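Local structure of acyl-coenzyme A oxidase (Caenorhabditis elegans, 5K3H) at residues G172-V177 with V272-T277; V203-I208 with F213-F218; D382-T387 with L441-R446. The protein catalyses the first step of peroxisomal beta-oxidation, the FAD-dependent desaturation of acyl-CoA by molecular oxygen to (2E)-enoyl-CoA with release of hydrogen peroxide. One frame throughout, in Å; residues are numbered along the deposited sequence.

Contact 1 (G172-V177 with V272-T277)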
loop_
_atom_site.group_PDB
_atom_site.type_symbol
_atom_site.label_atom_id
_atom_site.label_comp_id
_atom_site.label_asym_id
_atom_site.label_seq_id
_atom_site.Cartn_x
_atom_site.Cartn_y
_atom_site.Cartn_z
ATOM N N GLY B 172 21.633 48.034 8.938
ATOM C CA GLY B 172 22.704 48.806 8.339
ATOM C C GLY B 172 22.741 48.682 6.829
ATOM O O GLY B 172 22.914 49.677 6.122
ATOM N N THR B 173 22.568 47.466 6.315
ATOM C CA THR B 173 22.676 47.189 4.886
ATOM C C THR B 173 21.329 47.042 4.188
ATOM O O THR B 173 21.304 46.763 2.986
ATOM C CB THR B 173 23.509 45.929 4.667
ATOM O OG1 THR B 173 22.811 44.788 5.194
ATOM C CG2 THR B 173 24.828 46.073 5.401
ATOM N N GLN B 174 20.220 47.156 4.919
ATOM C CA GLN B 174 18.875 46.966 4.376
ATOM C C GLN B 174 18.767 45.658 3.601
ATOM O O GLN B 174 18.369 45.627 2.428
ATOM C CB GLN B 174 18.475 48.142 3.497
ATOM C CG GLN B 174 18.244 49.440 4.256
ATOM C CD GLN B 174 18.125 50.594 3.304
ATOM O OE1 GLN B 174 19.056 51.382 3.162
ATOM N NE2 GLN B 174 16.987 50.680 2.603
ATOM N N GLU B 175 19.129 44.569 4.275
ATOM C CA GLU B 175 19.141 43.228 3.714
ATOM C C GLU B 175 18.611 42.245 4.740
ATOM O O GLU B 175 18.701 42.490 5.946
ATOM C CB GLU B 175 20.547 42.811 3.305
ATOM C CG GLU B 175 21.064 43.414 2.029
ATOM C CD GLU B 175 22.517 43.088 1.851
ATOM O OE1 GLU B 175 23.292 43.312 2.807
ATOM O OE2 GLU B 175 22.878 42.539 0.794
ATOM N N PHE B 176 18.053 41.133 4.255
ATOM C CA PHE B 176 17.795 39.963 5.094
ATOM C C PHE B 176 18.935 38.966 4.958
ATOM O O PHE B 176 19.413 38.717 3.845
ATOM C CB PHE B 176 16.453 39.315 4.747
ATOM C CG PHE B 176 15.283 40.123 5.219
ATOM C CD1 PHE B 176 14.847 40.024 6.532
ATOM C CD2 PHE B 176 14.679 41.038 4.384
ATOM C CE1 PHE B 176 13.799 40.780 6.996
ATOM C CE2 PHE B 176 13.634 41.805 4.833
ATOM C CZ PHE B 176 13.183 41.671 6.148
ATOM N N VAL B 177 19.395 38.438 6.095
ATOM C CA VAL B 177 20.451 37.429 6.131
ATOM C C VAL B 177 19.756 36.105 6.430
ATOM O O VAL B 177 19.239 35.911 7.529
ATOM C CB VAL B 177 21.511 37.745 7.200
ATOM C CG1 VAL B 177 22.387 36.550 7.456
ATOM C CG2 VAL B 177 22.346 38.976 6.855
ATOM N N VAL B 272 8.022 45.743 6.102
ATOM C CA VAL B 272 9.184 46.090 6.911
ATOM C C VAL B 272 9.882 47.234 6.191
ATOM O O VAL B 272 10.364 47.060 5.062
ATOM C CB VAL B 272 10.142 44.899 7.124
ATOM C CG1 VAL B 272 11.475 45.356 7.696
ATOM C CG2 VAL B 272 9.507 43.864 8.049
ATOM N N GLU B 273 9.937 48.400 6.842
ATOM C CA GLU B 273 10.533 49.589 6.249
ATOM C C GLU B 273 12.041 49.518 6.392
ATOM O O GLU B 273 12.578 48.656 7.092
ATOM C CB GLU B 273 9.937 50.853 6.872
ATOM C CG GLU B 273 8.412 50.764 6.884
ATOM C CD GLU B 273 7.713 52.051 7.275
ATOM O OE1 GLU B 273 8.085 52.637 8.317
ATOM O OE2 GLU B 273 6.774 52.468 6.559
ATOM N N ALA B 274 12.734 50.401 5.656
ATOM C CA ALA B 274 14.197 50.411 5.668
ATOM C C ALA B 274 14.772 50.526 7.072
ATOM O O ALA B 274 15.812 49.933 7.371
ATOM C CB ALA B 274 14.714 51.562 4.809
ATOM N N ASP B 275 14.121 51.290 7.946
ATOM C CA ASP B 275 14.570 51.384 9.331
ATOM C C ASP B 275 14.272 50.118 10.148
ATOM O O ASP B 275 14.573 50.098 11.347
ATOM C CB ASP B 275 14.041 52.669 9.982
ATOM C CG ASP B 275 12.546 52.700 10.137
ATOM O OD1 ASP B 275 11.838 51.721 9.807
ATOM O OD2 ASP B 275 12.071 53.750 10.606
ATOM N N GLY B 276 13.622 49.108 9.560
ATOM C CA GLY B 276 13.207 47.935 10.298
ATOM C C GLY B 276 11.835 47.985 10.917
ATOM O O GLY B 276 11.451 47.017 11.590
ATOM N N THR B 277 11.094 49.077 10.739
ATOM C CA THR B 277 9.765 49.182 11.322
ATOM C C THR B 277 8.841 48.172 10.664
ATOM O O THR B 277 8.800 48.066 9.433
ATOM C CB THR B 277 9.205 50.596 11.135
ATOM O OG1 THR B 277 10.161 51.561 11.596
ATOM C CG2 THR B 277 7.877 50.774 11.873
#

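Contact 2 (V203-I208 with F213-F218)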
loop_
_atom_site.group_PDB
_atom_site.type_symbol
_atom_site.label_atom_id
_atom_site.label_comp_id
_atom_site.label_asym_id
_atom_site.label_seq_id
_atom_site.Cartn_x
_atom_site.Cartn_y
_atom_site.Cartn_z
ATOM N N VAL B 203 10.269 29.974 3.364
ATOM C CA VAL B 203 9.654 30.329 4.638
ATOM C C VAL B 203 10.722 30.281 5.722
ATOM O O VAL B 203 11.481 29.310 5.817
ATOM C CB VAL B 203 8.468 29.410 4.962
ATOM C CG1 VAL B 203 7.822 29.844 6.250
ATOM C CG2 VAL B 203 7.452 29.461 3.841
ATOM N N ALA B 204 10.781 31.334 6.534
ATOM C CA ALA B 204 11.810 31.495 7.549
ATOM C C ALA B 204 11.275 32.407 8.645
ATOM O O ALA B 204 10.434 33.272 8.393
ATOM C CB ALA B 204 13.100 32.075 6.950
ATOM N N HIS B 205 11.795 32.222 9.855
ATOM C CA HIS B 205 11.444 33.085 10.972
ATOM C C HIS B 205 12.148 34.429 10.871
ATOM O O HIS B 205 13.381 34.482 10.785
ATOM C CB HIS B 205 11.812 32.405 12.285
ATOM C CG HIS B 205 10.824 31.373 12.725
ATOM N ND1 HIS B 205 10.807 30.858 14.005
ATOM C CD2 HIS B 205 9.800 30.785 12.067
ATOM C CE1 HIS B 205 9.822 29.986 14.107
ATOM N NE2 HIS B 205 9.193 29.929 12.948
ATOM N N MET B 206 11.375 35.520 10.932
ATOM C CA MET B 206 11.922 36.855 10.703
ATOM C C MET B 206 12.295 37.542 12.019
ATOM O O MET B 206 11.439 37.802 12.870
ATOM C CB MET B 206 10.947 37.731 9.912
ATOM C CG MET B 206 11.589 39.047 9.475
ATOM S SD MET B 206 10.633 39.961 8.252
ATOM C CE MET B 206 9.171 40.402 9.217
ATOM N N TYR B 207 13.563 37.916 12.136
ATOM C CA TYR B 207 14.088 38.582 13.315
ATOM C C TYR B 207 14.470 40.019 12.965
ATOM O O TYR B 207 15.104 40.268 11.930
ATOM C CB TYR B 207 15.300 37.825 13.856
ATOM C CG TYR B 207 14.963 36.561 14.623
ATOM C CD1 TYR B 207 14.638 35.382 13.951
ATOM C CD2 TYR B 207 15.004 36.531 16.017
ATOM C CE1 TYR B 207 14.354 34.215 14.648
ATOM C CE2 TYR B 207 14.715 35.358 16.728
ATOM C CZ TYR B 207 14.405 34.219 16.034
ATOM O OH TYR B 207 14.123 33.078 16.721
ATOM N N ILE B 208 14.036 40.965 13.795
ATOM C CA ILE B 208 14.440 42.362 13.681
ATOM C C ILE B 208 14.837 42.860 15.056
ATOM O O ILE B 208 14.031 42.816 15.991
ATOM C CB ILE B 208 13.339 43.252 13.089
ATOM C CG1 ILE B 208 12.765 42.635 11.811
ATOM C CG2 ILE B 208 13.875 44.671 12.831
ATOM C CD1 ILE B 208 11.561 43.393 11.310
ATOM N N PHE B 213 9.540 37.706 14.764
ATOM C CA PHE B 213 8.234 38.065 14.228
ATOM C C PHE B 213 7.502 36.889 13.586
ATOM O O PHE B 213 6.439 37.086 12.984
ATOM C CB PHE B 213 8.389 39.216 13.229
ATOM C CG PHE B 213 8.702 40.539 13.887
ATOM C CD1 PHE B 213 10.013 40.878 14.215
ATOM C CD2 PHE B 213 7.689 41.434 14.189
ATOM C CE1 PHE B 213 10.297 42.070 14.829
ATOM C CE2 PHE B 213 7.969 42.636 14.809
ATOM C CZ PHE B 213 9.275 42.959 15.128
ATOM N N GLY B 214 8.046 35.679 13.671
ATOM C CA GLY B 214 7.358 34.520 13.156
ATOM C C GLY B 214 7.641 34.270 11.689
ATOM O O GLY B 214 8.412 34.998 11.047
ATOM N N PRO B 215 7.004 33.237 11.127
ATOM C CA PRO B 215 7.309 32.841 9.745
ATOM C C PRO B 215 6.780 33.854 8.741
ATOM O O PRO B 215 5.631 34.299 8.829
ATOM C CB PRO B 215 6.617 31.479 9.599
ATOM C CG PRO B 215 5.586 31.461 10.629
ATOM C CD PRO B 215 6.090 32.289 11.780
ATOM N N HIS B 216 7.654 34.236 7.808
ATOM C CA HIS B 216 7.371 35.098 6.670
ATOM C C HIS B 216 8.003 34.488 5.424
ATOM O O HIS B 216 8.847 33.590 5.509
ATOM C CB HIS B 216 7.910 36.510 6.905
ATOM C CG HIS B 216 7.158 37.279 7.941
ATOM N ND1 HIS B 216 7.223 36.981 9.283
ATOM C CD2 HIS B 216 6.327 38.343 7.831
ATOM C CE1 HIS B 216 6.472 37.836 9.960
ATOM N NE2 HIS B 216 5.913 38.670 9.102
ATOM N N THR B 217 7.606 34.972 4.249
ATOM C CA THR B 217 8.090 34.389 3.001
ATOM C C THR B 217 8.921 35.384 2.188
ATOM O O THR B 217 8.630 36.591 2.139
ATOM C CB THR B 217 6.917 33.816 2.162
ATOM O OG1 THR B 217 5.992 34.852 1.820
ATOM C CG2 THR B 217 6.186 32.729 2.934
ATOM N N PHE B 218 9.949 34.846 1.532
ATOM C CA PHE B 218 10.957 35.653 0.862
ATOM C C PHE B 218 11.228 35.071 -0.513
ATOM O O PHE B 218 11.341 33.849 -0.676
ATOM C CB PHE B 218 12.287 35.716 1.649
ATOM C CG PHE B 218 12.141 36.209 3.069
ATOM C CD1 PHE B 218 12.339 37.547 3.377
ATOM C CD2 PHE B 218 11.721 35.355 4.077
ATOM C CE1 PHE B 218 12.181 38.012 4.660
ATOM C CE2 PHE B 218 11.577 35.819 5.377
ATOM C CZ PHE B 218 11.800 37.144 5.660
#

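Contact 3 (D382-T387 with L441-R446)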
loop_
_atom_site.group_PDB
_atom_site.type_symbol
_atom_site.label_atom_id
_atom_site.label_comp_id
_atom_site.label_asym_id
_atom_site.label_seq_id
_atom_site.Cartn_x
_atom_site.Cartn_y
_atom_site.Cartn_z
ATOM N N ASP B 382 -15.366 27.266 9.590
ATOM C CA ASP B 382 -16.240 26.160 9.196
ATOM C C ASP B 382 -15.634 25.351 8.051
ATOM O O ASP B 382 -15.741 24.120 8.023
ATOM C CB ASP B 382 -17.618 26.695 8.765
ATOM C CG ASP B 382 -18.754 26.280 9.712
ATOM O OD1 ASP B 382 -19.601 25.422 9.342
ATOM O OD2 ASP B 382 -18.811 26.830 10.838
ATOM N N LEU B 383 -14.987 26.033 7.106
ATOM C CA LEU B 383 -14.485 25.387 5.906
ATOM C C LEU B 383 -13.021 24.990 6.005
ATOM O O LEU B 383 -12.633 23.961 5.436
ATOM C CB LEU B 383 -14.686 26.303 4.697
ATOM C CG LEU B 383 -14.556 25.654 3.314
ATOM C CD1 LEU B 383 -15.635 24.600 3.092
ATOM C CD2 LEU B 383 -14.600 26.715 2.222
ATOM N N HIS B 384 -12.193 25.763 6.708
ATOM C CA HIS B 384 -10.805 25.353 6.859
ATOM C C HIS B 384 -10.708 24.097 7.704
ATOM O O HIS B 384 -9.783 23.293 7.517
ATOM C CB HIS B 384 -9.972 26.477 7.480
ATOM C CG HIS B 384 -8.516 26.138 7.643
ATOM N ND1 HIS B 384 -7.674 25.912 6.571
ATOM C CD2 HIS B 384 -7.759 25.969 8.756
ATOM C CE1 HIS B 384 -6.461 25.629 7.017
ATOM N NE2 HIS B 384 -6.486 25.655 8.339
ATOM N N ALA B 385 -11.646 23.924 8.645
ATOM C CA ALA B 385 -11.686 22.723 9.478
ATOM C C ALA B 385 -12.094 21.495 8.672
ATOM O O ALA B 385 -11.446 20.440 8.747
ATOM C CB ALA B 385 -12.655 22.941 10.634
ATOM N N LEU B 386 -13.161 21.623 7.881
ATOM C CA LEU B 386 -13.655 20.509 7.080
ATOM C C LEU B 386 -12.630 20.074 6.045
ATOM O O LEU B 386 -12.386 18.876 5.858
ATOM C CB LEU B 386 -14.966 20.916 6.409
ATOM C CG LEU B 386 -15.498 19.983 5.316
ATOM C CD1 LEU B 386 -16.168 18.742 5.897
ATOM C CD2 LEU B 386 -16.445 20.765 4.391
ATOM N N THR B 387 -12.039 21.044 5.349
ATOM C CA THR B 387 -10.993 20.783 4.366
ATOM C C THR B 387 -9.822 20.010 4.973
ATOM O O THR B 387 -9.231 19.146 4.317
ATOM C CB THR B 387 -10.548 22.124 3.789
ATOM O OG1 THR B 387 -11.561 22.576 2.887
ATOM C CG2 THR B 387 -9.208 22.027 3.057
ATOM N N LEU B 441 -6.389 15.939 11.016
ATOM C CA LEU B 441 -7.598 15.489 11.701
ATOM C C LEU B 441 -7.751 16.150 13.059
ATOM O O LEU B 441 -8.866 16.517 13.448
ATOM C CB LEU B 441 -7.618 13.972 11.881
ATOM C CG LEU B 441 -7.897 13.148 10.644
ATOM C CD1 LEU B 441 -7.683 11.696 10.995
ATOM C CD2 LEU B 441 -9.302 13.412 10.105
ATOM N N LEU B 442 -6.653 16.324 13.795
ATOM C CA LEU B 442 -6.774 16.939 15.114
ATOM C C LEU B 442 -7.042 18.453 15.015
ATOM O O LEU B 442 -7.607 19.037 15.949
ATOM C CB LEU B 442 -5.526 16.573 15.941
ATOM C CG LEU B 442 -5.490 15.137 16.541
ATOM C CD1 LEU B 442 -4.159 14.788 17.169
ATOM C CD2 LEU B 442 -6.555 14.952 17.600
ATOM N N GLN B 443 -6.712 19.088 13.889
ATOM C CA GLN B 443 -7.172 20.451 13.653
ATOM C C GLN B 443 -8.697 20.519 13.497
ATOM O O GLN B 443 -9.343 21.435 14.021
ATOM C CB GLN B 443 -6.489 20.999 12.413
ATOM C CG GLN B 443 -6.971 22.356 11.973
ATOM C CD GLN B 443 -6.050 22.917 10.931
ATOM O OE1 GLN B 443 -6.491 23.518 9.942
ATOM N NE2 GLN B 443 -4.748 22.695 11.122
ATOM N N LEU B 444 -9.296 19.574 12.761
ATOM C CA LEU B 444 -10.753 19.471 12.747
ATOM C C LEU B 444 -11.290 19.121 14.131
ATOM O O LEU B 444 -12.350 19.611 14.541
ATOM C CB LEU B 444 -11.199 18.437 11.703
ATOM C CG LEU B 444 -12.674 18.003 11.607
ATOM C CD1 LEU B 444 -13.620 19.186 11.466
ATOM C CD2 LEU B 444 -12.846 17.050 10.426
ATOM N N ALA B 445 -10.572 18.275 14.866
ATOM C CA ALA B 445 -11.017 17.897 16.206
ATOM C C ALA B 445 -11.184 19.107 17.113
ATOM O O ALA B 445 -12.142 19.173 17.887
ATOM C CB ALA B 445 -10.032 16.913 16.833
ATOM N N ARG B 446 -10.244 20.063 17.057
ATOM C CA ARG B 446 -10.352 21.274 17.875
ATOM C C ARG B 446 -11.639 22.026 17.571
ATOM O O ARG B 446 -12.332 22.488 18.490
ATOM C CB ARG B 446 -9.124 22.173 17.670
ATOM C CG ARG B 446 -7.814 21.580 18.211
ATOM C CD ARG B 446 -6.794 22.653 18.599
ATOM N NE ARG B 446 -5.690 22.084 19.389
ATOM C CZ ARG B 446 -5.711 21.895 20.718
ATOM N NH1 ARG B 446 -6.776 22.236 21.438
ATOM N NH2 ARG B 446 -4.665 21.360 21.338
#

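Contact 1 (G172-V177 with V272-T277)
Two hairpin ends in the beta-sheet region of the oxidase meet here, Gln174 and Phe176 of one against Ala274 and Val272 of the other. Residues 172-174 lie in the turn of the hairpin of strands 166-170 and 175-179, which carries a G1 beta bulge, with Gln174 and Glu175 both facing Asp170; the positive phi of Gln174 (51°) is consistent with it. The opposing loop links the short strands 271-272 and 278-279 through a type I turn from Glu273 to Gly276, closed by Gly276 N donating to Glu273 O at 2.7 Å. The nearest backbone approach is Gln174 to Ala274, 6.0 Å between CA atoms. With CG anti to its carbonyl carbon (chi1 -69°) and the chain extended beyond, Gln174 brings its amide nitrogen up to the alanine methyl, NE2 standing 3.3 Å from Ala274 CB. The contact is van der Waals in kind; Ala274 O has its hydrogen-bond partner in Tyr169 OH. Deeper in, the Phe176 ring lies among Tyr169, Phe218 and Leu265. Asp275 forms an Asx turn, its OD1 accepting from Thr277 N at 2.9 Å from above the carboxylate plane. The inner end of the interface is a single apolar touch, Phe176 CZ against Val272 CG1 at 4.3 Å.

Contact 2 (V203-I208 with F213-F218)
Met206 and His216 meet in the middle of this antiparallel strand pair, with the thioether methyl placed squarely over the imidazole. Met206 leaves the backbone with CG anti to N, runs on extended, and bends only at chi3 (66°). That last bend puts CE 3.6 Å from the centroid of the His216 ring and 7° off its normal, a CH-pi contact over the face. The sulfur also makes a Met-aromatic contact with Phe218, SD lying 4.0 Å from CZ at the ring edge. His216 is held at both nitrogens: ND1 donates to Gly214 O at 2.9 Å with that oxygen in the imidazole plane, and NE2 pairs with Tyr278 OH. Gly214 O is thus gripped twice, because Met206 N reaches it at 3.0 Å from the opposite face of the carbonyl plane. An alanine in place of His216 would probably leave the Met206 methyl without its aromatic platform, Gly214 O with Met206 N but without its imidazole donor, and Tyr278 OH without this mate. Next along, Phe213 N donates to Met206 O at 2.7 Å, while its side chain, crossing that of Ile208 at about a right angle, sets CE1 3.7 Å from Ile208 CB. On the face opposite His216, Val203 and Thr217 lie side by side, CG2 to CG2 at 3.6 Å, and His205 runs alongside Pro215. Ala204 and His216, joined by reciprocal backbone bonds, form a hydrogen-bonded pair of an antiparallel beta hairpin, which here carries Val203 against the FAD-binding residue Tyr149.

Contact 3 (D382-T387 with L441-R446)
Helices 382-387 and 441-446 pass each other in a roughly antiparallel sense, at 144° with axes 8.4 Å apart, and approach most closely at Ala385 and Leu444, whose CA atoms are 4.7 Å apart. The small side chain of Ala385 is consistent with so close an approach. Leu444 carries its CG anti to the backbone N (chi1 172°), which lays the branched end alongside the neighbouring helix: CD1 reaches Ala385 CB at 4.0 Å, and CB approaches Ala385 O at 3.6 Å. The leucine thus packs on both the methyl and the carbonyl of one residue. Toward the exposed side, the extended Gln443 meets His384 at about a right angle, with amide and ring planes 33° apart. Gln443 OE1 lies 2.7 Å from His384 NE2, yet its oblique position relative to the ring gives an angle too poor for a hydrogen bond; the oxygen is instead engaged by Ser388 OG. Helix 520-553 contributes Thr539 against Leu444 and bonds Leu441 O through the hydroxyl of Ser535, a residue of the ATP site shared between subunits. Such close antiparallel helix packing belongs to the all-helical C-alpha1 region of the acyl-CoA oxidase fold.

Contacts 1 and 2 reach the same mixed sheet and touch through apolar side chains, their centres 13 Å apart; along the chain, contact 2 is nested within the loop closed by contact 1. Met206 makes two of the links: its SD lies 3.5 Å from Phe176 CE1 and its CE 3.7 Å from Val272 CG2, while Phe176 CG approaches Phe218 CE1 at 3.8 Å. Contact 3 is separate, its nearest atoms about 14 Å from contact 2 and about 24 Å from contact 1. The surroundings differ accordingly: contact 2 borders Tyr149, an FAD-binding residue, about 3 Å from the Val203 side chain, contact 3 adjoins the ATP site, with the Leu444 side chain about 4 Å from that of Ser535, and contact 1 lies away from both.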